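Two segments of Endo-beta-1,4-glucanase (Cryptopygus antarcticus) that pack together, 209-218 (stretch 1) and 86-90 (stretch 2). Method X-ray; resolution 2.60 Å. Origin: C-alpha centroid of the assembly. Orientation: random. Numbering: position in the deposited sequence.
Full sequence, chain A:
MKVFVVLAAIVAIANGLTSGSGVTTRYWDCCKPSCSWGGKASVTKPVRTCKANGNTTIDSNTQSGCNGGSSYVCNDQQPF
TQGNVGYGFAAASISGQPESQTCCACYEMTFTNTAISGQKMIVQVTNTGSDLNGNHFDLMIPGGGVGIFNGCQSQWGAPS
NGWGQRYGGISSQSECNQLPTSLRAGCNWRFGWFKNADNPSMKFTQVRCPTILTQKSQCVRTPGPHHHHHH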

# COMPACT_ATOMS: atom_id res chain seq x y z
N CYS A 209 -13.73 6.45 4.39
CA CYS A 209 -12.85 6.38 3.24
C CYS A 209 -13.29 7.37 2.16
O CYS A 209 -14.46 7.35 1.75
CB CYS A 209 -12.81 4.95 2.70
SG CYS A 209 -11.62 3.80 3.52
N PRO A 210 -12.40 8.23 1.67
CA PRO A 210 -12.80 9.15 0.59
C PRO A 210 -13.01 8.40 -0.71
O PRO A 210 -12.42 7.35 -0.96
CB PRO A 210 -11.61 10.10 0.49
CG PRO A 210 -10.43 9.28 0.98
CD PRO A 210 -10.97 8.33 2.01
N THR A 211 -13.88 8.95 -1.56
CA THR A 211 -14.13 8.32 -2.85
C THR A 211 -12.91 8.36 -3.75
O THR A 211 -12.83 7.56 -4.69
CB THR A 211 -15.28 8.98 -3.61
OG1 THR A 211 -14.94 10.34 -3.89
CG2 THR A 211 -16.56 8.93 -2.80
N ILE A 212 -11.96 9.26 -3.52
CA ILE A 212 -10.80 9.24 -4.41
C ILE A 212 -9.94 8.01 -4.17
O ILE A 212 -9.17 7.63 -5.05
CB ILE A 212 -10.00 10.55 -4.34
CG1 ILE A 212 -9.13 10.65 -5.60
CG2 ILE A 212 -9.24 10.72 -3.03
CD1 ILE A 212 -8.45 11.93 -5.81
N LEU A 213 -10.06 7.37 -3.02
CA LEU A 213 -9.42 6.08 -2.78
C LEU A 213 -10.35 4.92 -3.13
O LEU A 213 -9.97 4.01 -3.88
CB LEU A 213 -8.96 6.00 -1.31
CG LEU A 213 -7.69 6.79 -0.95
CD1 LEU A 213 -7.44 6.81 0.56
CD2 LEU A 213 -6.47 6.24 -1.69
N THR A 214 -11.59 4.94 -2.63
CA THR A 214 -12.50 3.82 -2.82
C THR A 214 -12.95 3.66 -4.26
O THR A 214 -13.38 2.57 -4.64
CB THR A 214 -13.74 3.93 -1.93
OG1 THR A 214 -14.62 4.93 -2.46
CG2 THR A 214 -13.35 4.30 -0.53
N GLN A 215 -12.90 4.70 -5.07
CA GLN A 215 -13.20 4.50 -6.48
C GLN A 215 -12.07 3.76 -7.18
O GLN A 215 -12.30 3.15 -8.23
CB GLN A 215 -13.50 5.86 -7.13
CG GLN A 215 -13.18 6.01 -8.60
CD GLN A 215 -12.07 7.04 -8.82
OE1 GLN A 215 -12.18 8.20 -8.39
NE2 GLN A 215 -10.97 6.61 -9.47
N LYS A 216 -10.87 3.75 -6.60
CA LYS A 216 -9.77 2.95 -7.10
C LYS A 216 -9.83 1.52 -6.57
O LYS A 216 -9.77 0.56 -7.35
CB LYS A 216 -8.45 3.60 -6.72
CG LYS A 216 -8.03 4.74 -7.61
CD LYS A 216 -7.10 5.68 -6.90
CE LYS A 216 -6.90 6.91 -7.73
NZ LYS A 216 -8.12 7.75 -7.65
N SER A 217 -9.99 1.36 -5.25
CA SER A 217 -9.88 0.02 -4.66
C SER A 217 -11.16 -0.79 -4.83
O SER A 217 -11.09 -2.02 -4.91
CB SER A 217 -9.57 0.13 -3.18
OG SER A 217 -10.68 0.65 -2.47
N GLN A 218 -12.30 -0.11 -4.89
CA GLN A 218 -13.64 -0.67 -5.02
C GLN A 218 -14.12 -1.35 -3.75
O GLN A 218 -15.15 -2.03 -3.76
CB GLN A 218 -13.76 -1.62 -6.21
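Stretch 2, residues 86-90: GYGFA

Residues 86-90 form an extended β-strand, part of a longer strand that continues in both directions along the chain, and they lie beside the short helix 211-217. The helix and strand axes approach to 9.0 Å, and their N-to-C directions differ by 39° (signed crossing angle -39°), so the two elements run in roughly the same sense. The backbones come into register at L213 and G88, whose CA atoms are 7.3 Å apart. The strand is fully extended at G88 (phi/psi -179/-167), while Y87 and F89 have ordinary β values of -143/144 and -125/155. P210 occupies the N-cap position of the helix, P210 O accepting hydrogen bonds from L213 N (3.1 Å) and T214 N (3.0 Å). At the other end, Q218 leaves the helical conformation with a positive phi of 72°.

No hydrogen bond crosses between the stretches; the 322 Å² of surface buried between them, both sides summed, comes mostly from packing around the two aromatic residues of the strand. Y87 points toward the helix with chi1 in the m rotamer and meets its first turn. I212 CG2 lies over one face of the ring, 4.1 Å from the Y87 centroid and 22° off the normal, a CH-pi contact. The ring edge is met by P210, with CG 4.0 Å from Y87 CE1, and by L213, with CD1 4.0 Å from Y87 CD1.

L213 is the residue that links all three contacting positions of the strand. Its side chain, chi1 m and chi2 t, places CD1 beside Y87 and CD2 both 3.4 Å from G88 O and over a face of the F89 ring. The latter is a second CH-pi contact, with L213 CD2 4.0 Å from the F89 centroid and 28° off the normal.

The CA-to-CB bond of F89 runs sideways, but its m rotamer brings the ring closer to the helix. There it also meets the last turn: S217 CB lies 3.8 Å from F89 CE1, and K216 CB 3.9 Å from F89 CZ. K216 starts toward the strand, yet the end of its side chain leads away and folds back along its own helix, where NZ donates a hydrogen bond to I212 O at 2.8 Å. T214, by contrast, points away from the strand, and G86 and A90 make no contact with the helix.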

# COMPACT_ATOMS: atom_id res chain seq x y z
N GLY A 86 -1.41 13.78 0.67
CA GLY A 86 -1.05 12.49 0.14
C GLY A 86 -2.20 11.50 0.23
O GLY A 86 -3.09 11.61 1.08
N TYR A 87 -2.18 10.54 -0.69
CA TYR A 87 -3.18 9.49 -0.76
C TYR A 87 -2.50 8.20 -1.15
O TYR A 87 -1.54 8.20 -1.91
CB TYR A 87 -4.31 9.83 -1.74
CG TYR A 87 -5.23 10.87 -1.18
CD1 TYR A 87 -6.31 10.51 -0.40
CD2 TYR A 87 -5.00 12.22 -1.41
CE1 TYR A 87 -7.14 11.46 0.13
CE2 TYR A 87 -5.83 13.19 -0.87
CZ TYR A 87 -6.90 12.80 -0.11
OH TYR A 87 -7.74 13.75 0.44
N GLY A 88 -2.98 7.09 -0.61
CA GLY A 88 -2.39 5.83 -1.00
C GLY A 88 -3.04 4.66 -0.32
O GLY A 88 -4.12 4.77 0.27
N PHE A 89 -2.37 3.54 -0.44
CA PHE A 89 -2.81 2.29 0.14
C PHE A 89 -1.70 1.75 1.03
O PHE A 89 -0.53 2.09 0.87
CB PHE A 89 -3.25 1.34 -0.98
CG PHE A 89 -4.30 1.94 -1.88
CD1 PHE A 89 -5.65 1.73 -1.62
CD2 PHE A 89 -3.95 2.78 -2.93
CE1 PHE A 89 -6.62 2.32 -2.41
CE2 PHE A 89 -4.92 3.37 -3.73
CZ PHE A 89 -6.26 3.14 -3.47
N ALA A 90 -2.08 0.93 2.00
CA ALA A 90 -1.10 0.50 2.98
C ALA A 90 -1.48 -0.85 3.57
O ALA A 90 -2.64 -1.27 3.54
CB ALA A 90 -0.93 1.53 4.10